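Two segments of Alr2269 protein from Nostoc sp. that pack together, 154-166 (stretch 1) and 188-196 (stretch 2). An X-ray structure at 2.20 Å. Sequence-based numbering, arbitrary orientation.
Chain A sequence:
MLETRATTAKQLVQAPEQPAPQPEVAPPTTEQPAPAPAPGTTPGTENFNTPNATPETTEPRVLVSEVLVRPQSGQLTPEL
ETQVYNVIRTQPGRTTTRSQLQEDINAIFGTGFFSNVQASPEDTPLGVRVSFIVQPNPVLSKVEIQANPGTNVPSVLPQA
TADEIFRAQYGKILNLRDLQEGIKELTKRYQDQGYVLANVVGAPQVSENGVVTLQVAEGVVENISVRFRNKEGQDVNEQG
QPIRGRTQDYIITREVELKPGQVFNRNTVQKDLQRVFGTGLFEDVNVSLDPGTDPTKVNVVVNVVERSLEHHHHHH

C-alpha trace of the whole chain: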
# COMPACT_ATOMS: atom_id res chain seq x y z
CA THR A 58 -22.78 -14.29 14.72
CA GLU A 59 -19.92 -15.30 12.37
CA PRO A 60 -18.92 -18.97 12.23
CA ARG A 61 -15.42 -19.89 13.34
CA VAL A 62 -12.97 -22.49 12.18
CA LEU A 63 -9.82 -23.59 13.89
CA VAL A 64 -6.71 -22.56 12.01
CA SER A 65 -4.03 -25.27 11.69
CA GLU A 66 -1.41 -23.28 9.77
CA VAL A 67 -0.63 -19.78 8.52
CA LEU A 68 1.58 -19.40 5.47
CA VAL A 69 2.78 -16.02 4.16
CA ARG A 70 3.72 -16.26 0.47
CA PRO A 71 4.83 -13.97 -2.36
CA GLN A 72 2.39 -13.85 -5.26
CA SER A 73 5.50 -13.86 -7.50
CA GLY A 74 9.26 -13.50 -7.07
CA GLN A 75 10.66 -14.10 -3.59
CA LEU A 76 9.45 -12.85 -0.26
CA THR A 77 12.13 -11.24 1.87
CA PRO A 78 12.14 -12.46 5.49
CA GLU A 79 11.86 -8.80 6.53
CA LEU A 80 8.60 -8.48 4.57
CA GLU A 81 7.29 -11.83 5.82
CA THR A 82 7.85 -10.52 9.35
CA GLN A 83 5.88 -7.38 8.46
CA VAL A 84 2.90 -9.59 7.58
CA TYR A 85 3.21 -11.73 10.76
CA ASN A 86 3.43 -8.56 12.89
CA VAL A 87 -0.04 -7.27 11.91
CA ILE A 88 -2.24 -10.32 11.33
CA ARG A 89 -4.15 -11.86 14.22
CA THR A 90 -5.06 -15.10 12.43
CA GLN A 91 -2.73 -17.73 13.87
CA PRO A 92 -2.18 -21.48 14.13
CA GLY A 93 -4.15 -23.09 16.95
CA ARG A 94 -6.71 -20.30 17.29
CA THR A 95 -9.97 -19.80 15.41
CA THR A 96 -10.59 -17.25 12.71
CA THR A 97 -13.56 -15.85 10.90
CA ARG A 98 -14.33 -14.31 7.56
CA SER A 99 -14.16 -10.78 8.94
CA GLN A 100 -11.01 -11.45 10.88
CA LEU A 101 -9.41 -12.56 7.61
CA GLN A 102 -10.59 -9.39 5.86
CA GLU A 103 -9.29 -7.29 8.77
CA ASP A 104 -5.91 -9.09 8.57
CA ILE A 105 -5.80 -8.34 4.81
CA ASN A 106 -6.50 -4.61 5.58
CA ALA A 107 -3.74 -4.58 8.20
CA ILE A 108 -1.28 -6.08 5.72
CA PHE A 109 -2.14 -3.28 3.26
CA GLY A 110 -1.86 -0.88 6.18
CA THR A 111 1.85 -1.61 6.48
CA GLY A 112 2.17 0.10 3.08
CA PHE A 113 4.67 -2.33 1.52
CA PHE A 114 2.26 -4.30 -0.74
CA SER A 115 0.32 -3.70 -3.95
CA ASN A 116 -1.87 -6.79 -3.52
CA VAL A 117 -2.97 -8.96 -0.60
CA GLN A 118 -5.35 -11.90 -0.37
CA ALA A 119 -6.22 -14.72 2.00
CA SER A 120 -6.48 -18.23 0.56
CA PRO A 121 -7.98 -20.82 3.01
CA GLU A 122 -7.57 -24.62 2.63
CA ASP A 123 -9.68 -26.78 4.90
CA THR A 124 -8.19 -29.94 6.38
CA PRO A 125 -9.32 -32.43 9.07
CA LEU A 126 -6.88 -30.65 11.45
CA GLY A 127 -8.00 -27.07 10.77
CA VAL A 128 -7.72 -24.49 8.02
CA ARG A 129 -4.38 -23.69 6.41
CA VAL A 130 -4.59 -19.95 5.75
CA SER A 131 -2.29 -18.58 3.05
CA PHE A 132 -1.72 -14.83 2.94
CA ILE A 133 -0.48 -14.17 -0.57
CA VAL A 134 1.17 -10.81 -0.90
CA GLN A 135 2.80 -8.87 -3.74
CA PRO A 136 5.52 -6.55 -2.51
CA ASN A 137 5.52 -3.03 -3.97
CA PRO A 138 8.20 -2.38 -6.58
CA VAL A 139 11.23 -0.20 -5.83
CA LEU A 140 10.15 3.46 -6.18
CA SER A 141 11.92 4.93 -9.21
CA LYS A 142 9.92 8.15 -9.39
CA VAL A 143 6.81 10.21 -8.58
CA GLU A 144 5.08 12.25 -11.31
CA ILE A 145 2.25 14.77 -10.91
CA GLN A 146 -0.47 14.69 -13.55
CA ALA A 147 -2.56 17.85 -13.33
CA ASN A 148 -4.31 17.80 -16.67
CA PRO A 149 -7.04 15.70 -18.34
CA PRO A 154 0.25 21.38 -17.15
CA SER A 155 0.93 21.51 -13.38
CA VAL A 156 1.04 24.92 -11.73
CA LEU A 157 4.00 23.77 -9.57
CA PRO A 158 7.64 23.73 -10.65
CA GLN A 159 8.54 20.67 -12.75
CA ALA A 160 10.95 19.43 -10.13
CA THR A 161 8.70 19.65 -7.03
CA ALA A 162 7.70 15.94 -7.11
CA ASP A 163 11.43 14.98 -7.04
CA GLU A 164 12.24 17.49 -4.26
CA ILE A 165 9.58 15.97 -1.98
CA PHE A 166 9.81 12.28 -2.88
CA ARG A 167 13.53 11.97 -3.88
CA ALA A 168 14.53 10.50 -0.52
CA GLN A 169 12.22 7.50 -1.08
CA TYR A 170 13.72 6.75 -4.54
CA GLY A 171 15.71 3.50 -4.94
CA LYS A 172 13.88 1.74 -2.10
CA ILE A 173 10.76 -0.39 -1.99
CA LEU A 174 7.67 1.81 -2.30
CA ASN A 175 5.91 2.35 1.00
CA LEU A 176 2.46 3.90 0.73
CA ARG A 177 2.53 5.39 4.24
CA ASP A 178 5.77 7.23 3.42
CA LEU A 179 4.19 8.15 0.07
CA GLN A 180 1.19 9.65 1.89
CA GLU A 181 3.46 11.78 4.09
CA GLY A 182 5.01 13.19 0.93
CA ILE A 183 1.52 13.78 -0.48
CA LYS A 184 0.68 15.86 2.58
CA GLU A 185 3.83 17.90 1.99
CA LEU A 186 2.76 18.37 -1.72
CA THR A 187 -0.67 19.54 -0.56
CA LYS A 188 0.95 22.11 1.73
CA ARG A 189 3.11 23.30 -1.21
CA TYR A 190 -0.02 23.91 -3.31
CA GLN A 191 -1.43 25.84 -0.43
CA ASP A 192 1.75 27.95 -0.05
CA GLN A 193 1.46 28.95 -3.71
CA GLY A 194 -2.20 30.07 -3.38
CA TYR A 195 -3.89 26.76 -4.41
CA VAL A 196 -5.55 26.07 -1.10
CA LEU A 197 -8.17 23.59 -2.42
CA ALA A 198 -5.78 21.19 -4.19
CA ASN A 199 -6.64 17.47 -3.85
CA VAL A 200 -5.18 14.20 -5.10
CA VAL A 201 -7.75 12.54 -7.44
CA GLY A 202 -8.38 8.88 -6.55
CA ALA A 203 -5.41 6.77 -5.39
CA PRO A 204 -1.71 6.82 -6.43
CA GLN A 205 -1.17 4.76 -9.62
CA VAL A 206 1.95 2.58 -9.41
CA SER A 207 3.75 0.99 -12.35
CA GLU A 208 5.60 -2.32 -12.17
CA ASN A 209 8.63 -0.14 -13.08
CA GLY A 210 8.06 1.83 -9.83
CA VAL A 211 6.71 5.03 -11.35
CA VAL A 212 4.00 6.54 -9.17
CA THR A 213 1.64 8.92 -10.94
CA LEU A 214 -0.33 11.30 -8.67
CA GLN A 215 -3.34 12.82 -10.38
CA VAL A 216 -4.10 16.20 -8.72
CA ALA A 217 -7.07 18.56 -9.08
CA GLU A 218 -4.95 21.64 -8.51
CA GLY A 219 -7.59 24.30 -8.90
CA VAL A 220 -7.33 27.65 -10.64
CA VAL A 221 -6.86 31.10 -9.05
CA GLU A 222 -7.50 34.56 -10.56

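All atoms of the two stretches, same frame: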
# COMPACT_ATOMS: atom_id res chain seq x y z
N PRO A 154 -1.02 21.51 -17.88
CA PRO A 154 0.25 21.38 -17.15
C PRO A 154 0.15 21.84 -15.68
O PRO A 154 -0.65 22.73 -15.35
CB PRO A 154 1.22 22.25 -17.94
CG PRO A 154 0.39 23.16 -18.77
CD PRO A 154 -1.01 22.62 -18.85
N SER A 155 0.96 21.22 -14.82
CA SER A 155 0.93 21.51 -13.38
C SER A 155 1.32 22.96 -13.10
O SER A 155 2.22 23.49 -13.73
CB SER A 155 1.89 20.59 -12.61
OG SER A 155 1.97 20.98 -11.24
N VAL A 156 0.65 23.58 -12.14
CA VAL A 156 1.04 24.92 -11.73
C VAL A 156 2.28 24.93 -10.83
O VAL A 156 2.76 26.00 -10.51
CB VAL A 156 -0.10 25.66 -11.01
CG1 VAL A 156 -1.38 25.66 -11.87
CG2 VAL A 156 -0.35 25.08 -9.62
N LEU A 157 2.80 23.78 -10.41
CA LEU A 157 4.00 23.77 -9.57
C LEU A 157 5.26 23.52 -10.40
O LEU A 157 5.19 22.92 -11.48
CB LEU A 157 3.89 22.73 -8.45
CG LEU A 157 2.91 23.04 -7.32
CD1 LEU A 157 2.91 21.91 -6.30
CD2 LEU A 157 3.22 24.40 -6.66
N PRO A 158 6.41 23.98 -9.90
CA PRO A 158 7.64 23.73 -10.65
C PRO A 158 7.76 22.25 -11.05
O PRO A 158 7.26 21.36 -10.34
CB PRO A 158 8.75 24.14 -9.68
CG PRO A 158 8.13 25.07 -8.71
CD PRO A 158 6.66 24.71 -8.63
N GLN A 159 8.40 22.01 -12.19
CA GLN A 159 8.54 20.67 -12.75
C GLN A 159 9.21 19.72 -11.78
O GLN A 159 8.92 18.53 -11.75
CB GLN A 159 9.36 20.72 -14.06
CG GLN A 159 9.46 19.37 -14.80
CD GLN A 159 10.80 18.68 -14.60
OE1 GLN A 159 11.75 18.96 -15.32
NE2 GLN A 159 10.87 17.75 -13.66
N ALA A 160 10.11 20.26 -10.97
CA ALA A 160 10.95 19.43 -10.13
C ALA A 160 10.40 19.24 -8.72
O ALA A 160 11.06 18.63 -7.91
CB ALA A 160 12.38 20.03 -10.08
N THR A 161 9.20 19.75 -8.42
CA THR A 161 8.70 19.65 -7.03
C THR A 161 8.38 18.23 -6.57
O THR A 161 8.62 17.90 -5.42
CB THR A 161 7.58 20.71 -6.67
OG1 THR A 161 6.55 20.11 -5.85
CG2 THR A 161 6.98 21.36 -7.89
N ALA A 162 7.90 17.36 -7.47
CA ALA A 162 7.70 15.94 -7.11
C ALA A 162 9.03 15.30 -6.65
O ALA A 162 9.09 14.68 -5.59
CB ALA A 162 7.09 15.17 -8.27
N ASP A 163 10.09 15.48 -7.43
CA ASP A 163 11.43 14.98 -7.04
C ASP A 163 11.93 15.56 -5.72
O ASP A 163 12.42 14.83 -4.89
CB ASP A 163 12.47 15.26 -8.14
CG ASP A 163 12.19 14.49 -9.43
OD1 ASP A 163 11.59 13.38 -9.38
OD2 ASP A 163 12.57 15.00 -10.51
N GLU A 164 11.76 16.86 -5.51
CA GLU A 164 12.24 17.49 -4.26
C GLU A 164 11.59 16.84 -3.04
O GLU A 164 12.25 16.60 -2.03
CB GLU A 164 11.99 19.01 -4.22
CG GLU A 164 12.21 19.72 -5.54
CD GLU A 164 12.24 21.26 -5.45
OE1 GLU A 164 11.62 21.84 -4.51
OE2 GLU A 164 12.86 21.89 -6.33
N ILE A 165 10.30 16.54 -3.13
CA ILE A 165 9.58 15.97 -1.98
C ILE A 165 9.82 14.48 -1.82
O ILE A 165 9.98 14.01 -0.72
CB ILE A 165 8.06 16.22 -2.09
CG1 ILE A 165 7.77 17.73 -2.12
CG2 ILE A 165 7.33 15.58 -0.91
CD1 ILE A 165 6.39 18.06 -2.57
N PHE A 166 9.83 13.74 -2.92
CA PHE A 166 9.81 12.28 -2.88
C PHE A 166 11.20 11.63 -3.11
O PHE A 166 11.37 10.44 -2.86
CB PHE A 166 8.78 11.77 -3.90
CG PHE A 166 7.35 12.11 -3.54
CD1 PHE A 166 6.67 11.37 -2.57
CD2 PHE A 166 6.68 13.16 -4.17
CE1 PHE A 166 5.35 11.69 -2.22
CE2 PHE A 166 5.34 13.48 -3.82
CZ PHE A 166 4.68 12.74 -2.84
N LYS A 188 0.49 20.87 1.09
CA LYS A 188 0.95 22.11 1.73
C LYS A 188 1.70 23.03 0.75
O LYS A 188 1.55 24.25 0.81
CB LYS A 188 1.82 21.78 2.94
CG LYS A 188 2.36 22.99 3.69
CD LYS A 188 1.26 23.95 4.10
CE LYS A 188 1.77 24.91 5.20
NZ LYS A 188 2.92 25.73 4.72
N ARG A 189 2.48 22.47 -0.17
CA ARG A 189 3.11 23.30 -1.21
C ARG A 189 2.09 23.97 -2.13
O ARG A 189 2.26 25.13 -2.49
CB ARG A 189 4.12 22.52 -2.04
CG ARG A 189 5.41 22.19 -1.30
CD ARG A 189 6.41 23.32 -1.30
NE ARG A 189 6.75 23.72 -2.67
CZ ARG A 189 6.37 24.85 -3.27
NH1 ARG A 189 5.64 25.75 -2.61
NH2 ARG A 189 6.74 25.10 -4.53
N TYR A 190 1.04 23.26 -2.55
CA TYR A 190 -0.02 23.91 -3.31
C TYR A 190 -0.57 25.07 -2.53
O TYR A 190 -0.74 26.15 -3.06
CB TYR A 190 -1.18 22.95 -3.62
CG TYR A 190 -0.87 22.06 -4.76
CD1 TYR A 190 -0.79 22.57 -6.04
CD2 TYR A 190 -0.62 20.72 -4.58
CE1 TYR A 190 -0.50 21.79 -7.11
CE2 TYR A 190 -0.33 19.92 -5.65
CZ TYR A 190 -0.26 20.46 -6.91
OH TYR A 190 0.03 19.67 -7.98
N GLN A 191 -0.86 24.82 -1.27
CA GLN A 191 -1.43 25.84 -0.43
C GLN A 191 -0.53 27.09 -0.34
O GLN A 191 -0.99 28.22 -0.51
CB GLN A 191 -1.71 25.28 0.95
CG GLN A 191 -2.32 26.30 1.91
CD GLN A 191 -2.58 25.71 3.27
OE1 GLN A 191 -3.40 24.81 3.42
NE2 GLN A 191 -1.87 26.19 4.26
N ASP A 192 0.76 26.86 -0.10
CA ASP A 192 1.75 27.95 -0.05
C ASP A 192 1.72 28.82 -1.30
O ASP A 192 1.90 30.01 -1.21
CB ASP A 192 3.15 27.38 0.08
CG ASP A 192 3.41 26.80 1.45
OD1 ASP A 192 2.71 27.17 2.42
OD2 ASP A 192 4.33 25.98 1.56
N GLN A 193 1.49 28.20 -2.45
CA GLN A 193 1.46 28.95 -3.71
C GLN A 193 0.11 29.53 -4.07
O GLN A 193 -0.05 30.03 -5.19
CB GLN A 193 1.94 28.07 -4.87
CG GLN A 193 3.34 27.57 -4.71
CD GLN A 193 4.31 28.68 -4.34
OE1 GLN A 193 4.39 29.72 -5.01
NE2 GLN A 193 5.03 28.47 -3.25
N GLY A 194 -0.86 29.47 -3.15
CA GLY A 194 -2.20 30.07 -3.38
C GLY A 194 -3.29 29.09 -3.80
O GLY A 194 -4.44 29.49 -3.93
N TYR A 195 -2.94 27.82 -3.99
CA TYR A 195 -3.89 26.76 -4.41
C TYR A 195 -4.32 25.97 -3.18
O TYR A 195 -3.83 24.88 -2.91
CB TYR A 195 -3.23 25.86 -5.46
CG TYR A 195 -2.91 26.65 -6.72
CD1 TYR A 195 -1.74 27.41 -6.80
CD2 TYR A 195 -3.79 26.68 -7.81
CE1 TYR A 195 -1.46 28.18 -7.94
CE2 TYR A 195 -3.51 27.44 -8.94
CZ TYR A 195 -2.34 28.20 -9.01
OH TYR A 195 -2.03 28.94 -10.14
N VAL A 196 -5.23 26.58 -2.42
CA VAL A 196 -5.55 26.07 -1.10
C VAL A 196 -6.64 24.99 -1.11
O VAL A 196 -7.07 24.54 -0.03
CB VAL A 196 -5.96 27.22 -0.16
CG1 VAL A 196 -4.85 28.31 -0.11
CG2 VAL A 196 -7.28 27.83 -0.61

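Two neighbouring aliphatic side chains each place a methyl over the face of a different tyrosine ring, and no hydrogen bond crosses the contact. Val156 CG2 lies 3.7 Å from the centroid of the Tyr195 ring, 12° off the ring normal. Leu157 CD1 lies 3.6 Å from the centroid of the Tyr190 ring, 15° off the normal. Both are CH-pi contacts. Val156 CG2 also meets the edge of the Tyr190 ring, 4.1 Å from Tyr190 CE1, so this one methyl touches both tyrosines.

Leu157 is buried and has the largest area covered by the other stretch. Leu157 CD2 lies 3.7 Å from Gln193 CG, just past the helix, and 4.2 Å from Arg189 NH2. The Arg189 side chain, m at chi1, chi2 and chi3, also passes Pro158, with Arg189 NH2 4.1 Å from Pro158 CD. Ile165 CD1 approaches the aliphatic part of the same side chain, 4.4 Å from Arg189 CG.

Each stretch also has hydrogen bonds of its own. Leu157 N donates to Ser155 OG at 3.0 Å, so the Ser155 side chain accepts from the backbone two residues on. After the helix, Tyr195 N donates to Tyr190 O at 2.9 Å, linking the two tyrosines through their backbones. Gly194 between them has phi 100°, where a CB would jam against the preceding carbonyl.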